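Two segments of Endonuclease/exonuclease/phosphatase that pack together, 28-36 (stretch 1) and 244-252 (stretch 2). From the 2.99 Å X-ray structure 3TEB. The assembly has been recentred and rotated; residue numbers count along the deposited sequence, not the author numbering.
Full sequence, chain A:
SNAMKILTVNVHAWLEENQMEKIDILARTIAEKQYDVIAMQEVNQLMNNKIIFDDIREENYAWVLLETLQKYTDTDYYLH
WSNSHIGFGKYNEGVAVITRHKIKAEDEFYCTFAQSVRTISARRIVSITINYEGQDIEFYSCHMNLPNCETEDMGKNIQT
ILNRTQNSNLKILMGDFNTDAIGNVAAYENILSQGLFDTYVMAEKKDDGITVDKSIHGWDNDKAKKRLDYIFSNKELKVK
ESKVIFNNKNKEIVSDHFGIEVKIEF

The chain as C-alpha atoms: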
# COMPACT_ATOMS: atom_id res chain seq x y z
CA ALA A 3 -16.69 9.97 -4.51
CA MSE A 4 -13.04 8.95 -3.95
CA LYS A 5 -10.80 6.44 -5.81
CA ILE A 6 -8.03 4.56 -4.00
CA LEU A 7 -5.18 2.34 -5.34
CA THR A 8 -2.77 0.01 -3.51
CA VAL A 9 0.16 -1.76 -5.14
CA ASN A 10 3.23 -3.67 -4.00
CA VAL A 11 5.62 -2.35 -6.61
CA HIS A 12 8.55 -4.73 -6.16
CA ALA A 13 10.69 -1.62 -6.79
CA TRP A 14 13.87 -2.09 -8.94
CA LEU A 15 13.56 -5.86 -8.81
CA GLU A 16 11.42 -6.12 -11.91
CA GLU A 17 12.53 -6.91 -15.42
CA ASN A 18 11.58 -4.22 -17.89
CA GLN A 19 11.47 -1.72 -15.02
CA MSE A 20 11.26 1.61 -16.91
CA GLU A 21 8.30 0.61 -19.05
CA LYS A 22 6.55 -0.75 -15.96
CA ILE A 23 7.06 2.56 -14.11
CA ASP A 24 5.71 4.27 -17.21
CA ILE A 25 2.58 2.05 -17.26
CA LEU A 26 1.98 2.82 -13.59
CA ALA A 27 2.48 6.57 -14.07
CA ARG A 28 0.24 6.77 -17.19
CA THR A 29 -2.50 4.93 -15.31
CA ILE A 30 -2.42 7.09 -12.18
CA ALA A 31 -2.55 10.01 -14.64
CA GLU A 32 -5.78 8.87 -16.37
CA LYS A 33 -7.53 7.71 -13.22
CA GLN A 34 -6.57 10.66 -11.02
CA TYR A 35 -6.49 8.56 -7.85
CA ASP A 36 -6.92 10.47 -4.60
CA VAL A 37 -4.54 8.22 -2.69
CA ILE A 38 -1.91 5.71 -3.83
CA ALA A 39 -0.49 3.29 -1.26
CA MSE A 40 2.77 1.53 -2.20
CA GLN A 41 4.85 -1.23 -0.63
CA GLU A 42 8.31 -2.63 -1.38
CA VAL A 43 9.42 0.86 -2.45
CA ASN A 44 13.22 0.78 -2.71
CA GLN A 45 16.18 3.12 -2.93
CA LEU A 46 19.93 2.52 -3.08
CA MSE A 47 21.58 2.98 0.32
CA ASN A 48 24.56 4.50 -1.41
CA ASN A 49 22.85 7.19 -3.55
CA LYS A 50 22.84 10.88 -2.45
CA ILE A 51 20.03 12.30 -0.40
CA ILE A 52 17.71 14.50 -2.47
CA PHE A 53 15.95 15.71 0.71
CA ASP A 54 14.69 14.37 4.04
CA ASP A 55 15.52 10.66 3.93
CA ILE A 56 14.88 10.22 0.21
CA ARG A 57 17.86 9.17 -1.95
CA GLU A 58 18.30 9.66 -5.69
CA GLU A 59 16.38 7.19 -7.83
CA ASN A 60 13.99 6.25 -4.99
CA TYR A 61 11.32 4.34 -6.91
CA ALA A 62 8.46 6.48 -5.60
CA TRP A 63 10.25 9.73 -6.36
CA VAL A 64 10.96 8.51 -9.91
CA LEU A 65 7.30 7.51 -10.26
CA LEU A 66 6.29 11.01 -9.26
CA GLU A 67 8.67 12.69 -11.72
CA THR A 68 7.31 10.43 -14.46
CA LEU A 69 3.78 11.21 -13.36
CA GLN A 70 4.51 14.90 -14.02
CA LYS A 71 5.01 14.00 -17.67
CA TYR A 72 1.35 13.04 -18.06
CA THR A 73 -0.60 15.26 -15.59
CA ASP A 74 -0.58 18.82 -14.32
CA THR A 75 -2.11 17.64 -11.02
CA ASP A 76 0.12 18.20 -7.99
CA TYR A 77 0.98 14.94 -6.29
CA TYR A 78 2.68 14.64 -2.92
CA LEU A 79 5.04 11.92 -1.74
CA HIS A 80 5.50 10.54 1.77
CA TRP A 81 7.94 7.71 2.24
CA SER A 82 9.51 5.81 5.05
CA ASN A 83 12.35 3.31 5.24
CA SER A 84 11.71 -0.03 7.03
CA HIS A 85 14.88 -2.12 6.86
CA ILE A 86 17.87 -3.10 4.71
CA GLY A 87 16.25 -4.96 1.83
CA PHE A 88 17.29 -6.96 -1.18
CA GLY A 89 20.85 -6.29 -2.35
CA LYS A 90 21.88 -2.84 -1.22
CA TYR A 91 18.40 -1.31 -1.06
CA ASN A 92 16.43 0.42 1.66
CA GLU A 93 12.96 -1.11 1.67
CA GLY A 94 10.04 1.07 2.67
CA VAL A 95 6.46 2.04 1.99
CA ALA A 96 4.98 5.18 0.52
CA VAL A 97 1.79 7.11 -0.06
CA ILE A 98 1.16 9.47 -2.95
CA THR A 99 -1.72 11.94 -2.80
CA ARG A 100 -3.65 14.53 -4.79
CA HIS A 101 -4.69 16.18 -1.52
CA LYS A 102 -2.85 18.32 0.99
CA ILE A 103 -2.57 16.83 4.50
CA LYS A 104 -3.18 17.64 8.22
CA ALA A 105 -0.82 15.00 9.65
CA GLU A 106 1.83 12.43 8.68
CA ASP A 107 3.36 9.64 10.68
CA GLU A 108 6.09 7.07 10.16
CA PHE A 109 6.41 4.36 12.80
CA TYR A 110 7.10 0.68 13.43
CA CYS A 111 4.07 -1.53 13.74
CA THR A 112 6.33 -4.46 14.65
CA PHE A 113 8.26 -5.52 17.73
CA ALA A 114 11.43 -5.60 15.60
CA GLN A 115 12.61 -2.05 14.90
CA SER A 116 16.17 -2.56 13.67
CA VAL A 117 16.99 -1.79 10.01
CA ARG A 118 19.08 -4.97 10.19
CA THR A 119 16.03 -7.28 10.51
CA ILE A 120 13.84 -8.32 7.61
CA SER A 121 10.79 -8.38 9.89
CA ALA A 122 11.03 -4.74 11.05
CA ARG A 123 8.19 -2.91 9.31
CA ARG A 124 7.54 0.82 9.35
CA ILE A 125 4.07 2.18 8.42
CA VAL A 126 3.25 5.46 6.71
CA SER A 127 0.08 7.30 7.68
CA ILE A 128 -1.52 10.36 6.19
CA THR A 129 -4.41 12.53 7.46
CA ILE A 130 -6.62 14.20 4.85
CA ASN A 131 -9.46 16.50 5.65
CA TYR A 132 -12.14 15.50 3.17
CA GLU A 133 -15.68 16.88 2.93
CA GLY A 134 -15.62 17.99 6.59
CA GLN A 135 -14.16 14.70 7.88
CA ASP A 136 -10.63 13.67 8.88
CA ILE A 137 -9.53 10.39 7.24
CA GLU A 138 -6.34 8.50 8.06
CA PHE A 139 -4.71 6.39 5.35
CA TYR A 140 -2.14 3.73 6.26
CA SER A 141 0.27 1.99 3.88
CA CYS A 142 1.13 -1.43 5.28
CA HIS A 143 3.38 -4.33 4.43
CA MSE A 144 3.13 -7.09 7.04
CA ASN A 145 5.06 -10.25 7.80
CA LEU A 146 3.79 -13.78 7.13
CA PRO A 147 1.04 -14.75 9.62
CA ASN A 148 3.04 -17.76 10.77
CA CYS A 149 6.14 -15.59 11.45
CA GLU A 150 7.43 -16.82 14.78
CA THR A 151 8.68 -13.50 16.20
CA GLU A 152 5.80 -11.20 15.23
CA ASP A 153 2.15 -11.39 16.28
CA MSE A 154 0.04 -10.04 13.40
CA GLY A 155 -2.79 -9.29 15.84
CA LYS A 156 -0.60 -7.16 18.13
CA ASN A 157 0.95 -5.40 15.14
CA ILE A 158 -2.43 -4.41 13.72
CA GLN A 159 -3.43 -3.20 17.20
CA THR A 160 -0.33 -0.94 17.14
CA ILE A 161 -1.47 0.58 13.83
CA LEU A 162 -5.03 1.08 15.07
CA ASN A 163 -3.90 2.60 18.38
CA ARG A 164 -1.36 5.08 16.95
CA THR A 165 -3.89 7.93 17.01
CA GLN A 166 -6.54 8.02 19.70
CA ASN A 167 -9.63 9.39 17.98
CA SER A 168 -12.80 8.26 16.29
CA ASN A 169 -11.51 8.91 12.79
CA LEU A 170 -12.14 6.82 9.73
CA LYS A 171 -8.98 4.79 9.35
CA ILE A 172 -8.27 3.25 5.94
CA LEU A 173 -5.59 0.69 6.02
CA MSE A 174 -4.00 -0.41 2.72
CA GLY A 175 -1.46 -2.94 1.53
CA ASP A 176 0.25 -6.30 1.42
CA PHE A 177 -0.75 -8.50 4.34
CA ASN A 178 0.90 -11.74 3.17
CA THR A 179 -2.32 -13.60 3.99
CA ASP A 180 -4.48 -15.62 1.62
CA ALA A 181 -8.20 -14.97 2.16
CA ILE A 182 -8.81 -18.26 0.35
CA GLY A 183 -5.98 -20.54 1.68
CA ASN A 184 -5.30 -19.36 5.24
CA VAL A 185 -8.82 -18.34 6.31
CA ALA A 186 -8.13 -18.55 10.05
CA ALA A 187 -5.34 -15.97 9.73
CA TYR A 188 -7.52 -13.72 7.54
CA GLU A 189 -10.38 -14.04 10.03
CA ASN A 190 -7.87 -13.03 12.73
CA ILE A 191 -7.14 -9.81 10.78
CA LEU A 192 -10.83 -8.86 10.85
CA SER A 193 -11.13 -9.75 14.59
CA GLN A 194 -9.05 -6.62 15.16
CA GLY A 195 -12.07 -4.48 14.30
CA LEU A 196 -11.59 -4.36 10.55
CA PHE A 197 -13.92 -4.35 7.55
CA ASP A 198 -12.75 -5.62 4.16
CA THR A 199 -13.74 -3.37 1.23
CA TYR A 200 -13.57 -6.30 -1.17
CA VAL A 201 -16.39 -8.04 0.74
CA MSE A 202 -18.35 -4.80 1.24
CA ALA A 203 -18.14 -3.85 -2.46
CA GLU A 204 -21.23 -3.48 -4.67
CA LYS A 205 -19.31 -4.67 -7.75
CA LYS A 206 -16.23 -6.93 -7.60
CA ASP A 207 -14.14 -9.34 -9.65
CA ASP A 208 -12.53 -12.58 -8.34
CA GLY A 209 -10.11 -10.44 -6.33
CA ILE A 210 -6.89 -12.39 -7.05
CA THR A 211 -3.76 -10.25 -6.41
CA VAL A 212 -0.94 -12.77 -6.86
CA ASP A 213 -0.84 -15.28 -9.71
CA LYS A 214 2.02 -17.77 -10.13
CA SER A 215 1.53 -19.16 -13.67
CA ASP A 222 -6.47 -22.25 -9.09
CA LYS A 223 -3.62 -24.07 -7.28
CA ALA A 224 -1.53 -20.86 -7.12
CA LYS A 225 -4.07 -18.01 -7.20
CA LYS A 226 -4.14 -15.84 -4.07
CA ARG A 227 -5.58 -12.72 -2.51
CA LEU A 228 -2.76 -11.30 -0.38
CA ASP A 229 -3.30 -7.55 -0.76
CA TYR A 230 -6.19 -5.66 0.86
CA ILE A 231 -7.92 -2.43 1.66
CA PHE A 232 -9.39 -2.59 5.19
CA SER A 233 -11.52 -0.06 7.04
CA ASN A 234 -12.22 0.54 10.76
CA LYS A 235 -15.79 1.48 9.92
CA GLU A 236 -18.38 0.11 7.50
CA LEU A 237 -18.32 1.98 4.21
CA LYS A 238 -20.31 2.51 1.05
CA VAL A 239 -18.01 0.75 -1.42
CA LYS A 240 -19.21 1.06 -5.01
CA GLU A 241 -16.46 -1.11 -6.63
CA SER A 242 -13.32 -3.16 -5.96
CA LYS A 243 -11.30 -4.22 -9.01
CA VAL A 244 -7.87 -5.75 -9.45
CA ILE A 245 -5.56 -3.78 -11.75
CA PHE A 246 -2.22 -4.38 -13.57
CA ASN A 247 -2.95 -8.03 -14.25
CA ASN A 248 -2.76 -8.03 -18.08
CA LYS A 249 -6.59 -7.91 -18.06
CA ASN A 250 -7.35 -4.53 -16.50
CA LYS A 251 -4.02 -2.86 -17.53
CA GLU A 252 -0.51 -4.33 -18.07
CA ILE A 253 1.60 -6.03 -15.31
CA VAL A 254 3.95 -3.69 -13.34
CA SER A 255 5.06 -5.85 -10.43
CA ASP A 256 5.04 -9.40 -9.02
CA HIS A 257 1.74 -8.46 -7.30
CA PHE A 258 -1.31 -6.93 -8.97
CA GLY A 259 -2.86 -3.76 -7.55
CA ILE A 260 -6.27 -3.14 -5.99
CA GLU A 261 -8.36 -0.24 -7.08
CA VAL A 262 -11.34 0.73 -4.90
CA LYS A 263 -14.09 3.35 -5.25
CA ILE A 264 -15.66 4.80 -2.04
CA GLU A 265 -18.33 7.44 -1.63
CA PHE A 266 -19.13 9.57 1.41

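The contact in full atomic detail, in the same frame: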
# COMPACT_ATOMS: atom_id res chain seq x y z
N ARG A 28 1.34 6.54 -16.23
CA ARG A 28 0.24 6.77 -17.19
C ARG A 28 -1.15 6.46 -16.64
O ARG A 28 -2.12 7.17 -16.94
CB ARG A 28 0.43 5.92 -18.44
CG ARG A 28 1.46 6.43 -19.41
CD ARG A 28 1.55 5.50 -20.63
NE ARG A 28 2.44 6.04 -21.66
CZ ARG A 28 2.09 7.01 -22.51
NH1 ARG A 28 0.88 7.55 -22.46
NH2 ARG A 28 2.96 7.44 -23.41
N THR A 29 -1.24 5.39 -15.86
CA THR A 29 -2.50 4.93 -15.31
C THR A 29 -2.96 5.90 -14.25
O THR A 29 -4.04 6.45 -14.35
CB THR A 29 -2.37 3.53 -14.67
OG1 THR A 29 -1.75 2.63 -15.60
CG2 THR A 29 -3.75 2.99 -14.27
N ILE A 30 -2.13 6.12 -13.23
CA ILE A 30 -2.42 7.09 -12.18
C ILE A 30 -2.88 8.40 -12.83
O ILE A 30 -3.86 9.00 -12.38
CB ILE A 30 -1.20 7.30 -11.27
CG1 ILE A 30 -0.88 5.99 -10.53
CG2 ILE A 30 -1.45 8.45 -10.30
CD1 ILE A 30 0.37 6.03 -9.64
N ALA A 31 -2.21 8.80 -13.90
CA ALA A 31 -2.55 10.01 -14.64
C ALA A 31 -3.98 10.04 -15.18
O ALA A 31 -4.68 11.04 -15.03
CB ALA A 31 -1.56 10.25 -15.74
N GLU A 32 -4.42 8.95 -15.80
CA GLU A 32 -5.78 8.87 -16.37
C GLU A 32 -6.81 8.85 -15.26
O GLU A 32 -7.81 9.55 -15.33
CB GLU A 32 -5.98 7.60 -17.20
CG GLU A 32 -5.08 7.43 -18.44
CD GLU A 32 -5.27 6.04 -19.10
OE1 GLU A 32 -6.02 5.20 -18.52
OE2 GLU A 32 -4.69 5.78 -20.19
N LYS A 33 -6.54 8.04 -14.24
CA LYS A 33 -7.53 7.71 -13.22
C LYS A 33 -7.67 8.77 -12.14
O LYS A 33 -8.73 8.90 -11.50
CB LYS A 33 -7.24 6.33 -12.62
CG LYS A 33 -7.45 5.23 -13.66
CD LYS A 33 -8.20 4.04 -13.11
CE LYS A 33 -9.03 3.37 -14.21
NZ LYS A 33 -9.25 1.91 -13.92
N GLN A 34 -6.59 9.54 -11.96
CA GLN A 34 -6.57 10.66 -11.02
C GLN A 34 -6.83 10.22 -9.59
O GLN A 34 -7.52 10.91 -8.86
CB GLN A 34 -7.59 11.74 -11.44
CG GLN A 34 -7.17 12.54 -12.66
CD GLN A 34 -5.93 13.37 -12.39
OE1 GLN A 34 -5.88 14.13 -11.42
NE2 GLN A 34 -4.92 13.22 -13.24
N TYR A 35 -6.27 9.09 -9.20
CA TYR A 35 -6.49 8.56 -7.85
C TYR A 35 -6.27 9.62 -6.76
O TYR A 35 -5.37 10.46 -6.87
CB TYR A 35 -5.58 7.36 -7.59
CG TYR A 35 -5.85 6.16 -8.47
CD1 TYR A 35 -7.02 5.41 -8.32
CD2 TYR A 35 -4.93 5.76 -9.43
CE1 TYR A 35 -7.28 4.31 -9.12
CE2 TYR A 35 -5.17 4.66 -10.23
CZ TYR A 35 -6.34 3.93 -10.07
OH TYR A 35 -6.59 2.84 -10.87
N ASP A 36 -7.08 9.57 -5.72
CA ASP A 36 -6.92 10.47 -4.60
C ASP A 36 -5.75 10.05 -3.75
O ASP A 36 -4.99 10.89 -3.26
CB ASP A 36 -8.18 10.50 -3.74
CG ASP A 36 -9.37 11.07 -4.47
OD1 ASP A 36 -9.71 12.25 -4.22
OD2 ASP A 36 -9.97 10.35 -5.30
N VAL A 244 -9.30 -5.54 -9.35
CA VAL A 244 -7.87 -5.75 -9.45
C VAL A 244 -7.39 -5.01 -10.69
O VAL A 244 -8.14 -4.86 -11.66
CB VAL A 244 -7.52 -7.25 -9.50
CG1 VAL A 244 -6.02 -7.46 -9.65
CG2 VAL A 244 -8.01 -7.94 -8.23
N ILE A 245 -6.16 -4.53 -10.65
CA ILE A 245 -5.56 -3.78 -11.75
C ILE A 245 -4.09 -4.20 -11.94
O ILE A 245 -3.45 -4.72 -11.00
CB ILE A 245 -5.75 -2.25 -11.57
CG1 ILE A 245 -5.23 -1.48 -12.78
CG2 ILE A 245 -5.10 -1.76 -10.29
CD1 ILE A 245 -5.72 -0.06 -12.84
N PHE A 246 -3.58 -3.99 -13.16
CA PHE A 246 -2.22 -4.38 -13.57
C PHE A 246 -2.03 -5.88 -13.56
O PHE A 246 -1.10 -6.39 -12.95
CB PHE A 246 -1.13 -3.69 -12.73
CG PHE A 246 -1.29 -2.20 -12.66
CD1 PHE A 246 -1.38 -1.44 -13.81
CD2 PHE A 246 -1.34 -1.56 -11.43
CE1 PHE A 246 -1.53 -0.06 -13.74
CE2 PHE A 246 -1.49 -0.18 -11.34
CZ PHE A 246 -1.58 0.57 -12.50
N ASN A 247 -2.93 -6.58 -14.24
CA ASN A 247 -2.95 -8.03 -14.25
C ASN A 247 -3.08 -8.58 -15.67
O ASN A 247 -3.61 -9.67 -15.88
CB ASN A 247 -4.12 -8.52 -13.39
CG ASN A 247 -5.46 -8.08 -13.94
OD1 ASN A 247 -5.55 -7.25 -14.85
ND2 ASN A 247 -6.53 -8.64 -13.40
N ASN A 248 -2.59 -7.80 -16.63
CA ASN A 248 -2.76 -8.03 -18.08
C ASN A 248 -4.20 -8.15 -18.60
O ASN A 248 -4.41 -8.41 -19.79
CB ASN A 248 -1.88 -9.16 -18.61
CG ASN A 248 -0.40 -8.79 -18.63
OD1 ASN A 248 -0.03 -7.62 -18.81
ND2 ASN A 248 0.46 -9.79 -18.45
N LYS A 249 -5.17 -7.97 -17.70
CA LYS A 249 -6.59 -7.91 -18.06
C LYS A 249 -7.07 -6.46 -17.96
O LYS A 249 -7.33 -5.83 -18.97
CB LYS A 249 -7.43 -8.84 -17.19
CG LYS A 249 -7.56 -10.25 -17.76
CD LYS A 249 -8.01 -11.27 -16.71
CE LYS A 249 -6.81 -11.79 -15.91
NZ LYS A 249 -7.23 -12.39 -14.61
N ASN A 250 -7.16 -5.95 -16.73
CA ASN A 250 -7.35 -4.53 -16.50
C ASN A 250 -5.96 -3.88 -16.35
O ASN A 250 -5.42 -3.80 -15.24
CB ASN A 250 -8.25 -4.32 -15.28
CG ASN A 250 -8.40 -2.85 -14.87
OD1 ASN A 250 -8.54 -1.96 -15.70
ND2 ASN A 250 -8.39 -2.61 -13.57
N LYS A 251 -5.37 -3.48 -17.48
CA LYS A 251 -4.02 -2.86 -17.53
C LYS A 251 -2.84 -3.84 -17.42
O LYS A 251 -2.95 -4.87 -16.75
CB LYS A 251 -3.89 -1.75 -16.48
CG LYS A 251 -3.89 -0.35 -17.04
CD LYS A 251 -5.28 0.15 -17.35
CE LYS A 251 -5.18 1.48 -18.07
NZ LYS A 251 -6.44 1.79 -18.77
N GLU A 252 -1.73 -3.50 -18.06
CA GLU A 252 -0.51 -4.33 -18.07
C GLU A 252 0.19 -4.55 -16.71
O GLU A 252 0.07 -3.72 -15.82
CB GLU A 252 0.49 -3.75 -19.07
CG GLU A 252 0.04 -3.86 -20.51
CD GLU A 252 0.77 -2.88 -21.43
OE1 GLU A 252 0.44 -1.67 -21.42
OE2 GLU A 252 1.67 -3.34 -22.18

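What backbone arrangement brings two segments more than 200 residues apart into contact? Stretch 1 has residues 28-33 in a helix that begins earlier in the chain, and Tyr35 and Asp36 in a loop. Stretch 2 leaves a strand after Ile245 and turns back on itself, a bend held by the backbone hydrogen bond from Phe246 N to Asn250 O at 2.8 Å. The main chains stay well apart: even the nearest CA atoms, those of Thr29 and Lys251, are 8.2 Å from each other. Side chains therefore bridge the gap, and the surface they bury is modest, 273 Å² summed over both sides. Thr29 and, three and four residues on, Glu32 and Lys33 all direct their CA-to-CB bonds toward stretch 2, as expected for one face of a helix.

What does the end of the strand offer to the helix? Val244 makes no contact across the interface, but Ile245 points toward stretch 1 and extends its side chain with both chi angles in the t range. Ile245 CD1 is a meeting point for three residues: it lies 3.9 Å from Thr29 CG2, 3.6 Å from Tyr35 OH and 4.2 Å from Lys33 NZ. The methyl-to-methyl approach to Thr29 is a plain van der Waals contact that shields both groups from water. Tyr35, beyond the helix, also points toward stretch 2, and the tip of its side chain reaches the same methyl. The contact with Lys33 is one of proximity, since a methyl group cannot bond to the amine.

How does Phe246 take part when its CA-to-CB bond points sideways? The length of the side chain makes up for the direction, and the far part of the ring comes nearer to the helix. Phe246 CE1 approaches Thr29 OG1 to 3.3 Å, with the oxygen at the ring edge, near the ring plane. Such an edge approach suits an oxygen, because the ring's C-H groups carry a slight positive charge while its faces are electron-rich. Thr29 OG1 has its hydrogen bond elsewhere in the structure, so it is not left unsatisfied in this buried setting.

What does the rest of the turn contribute? Asn247, Asn248 and Lys249 stay out of reach, yet Asn247 helps to shape the loop: Asn247 OD1 accepts from Lys249 N at 3.0 Å and from Asn250 N at 2.8 Å. Asn250 ties the turn back to the strand through ND2, which donates to Val244 O at 3.0 Å in a nearly straight bond. Asn250 OD1 sits 4.3 Å from Lys33 NZ, too far for a hydrogen bond.

Where does charge enter? Lys251 points toward the helix and lays its aliphatic portion beside Thr29, with CG 3.9 Å from Thr29 OG1. Lys251 NZ then reaches Glu32 OE1 at 3.4 Å, forming a salt bridge whose hydrogen bond is weak. Glu32 is exposed, so water can compete for these charges. Glu252 makes no contact with the helix.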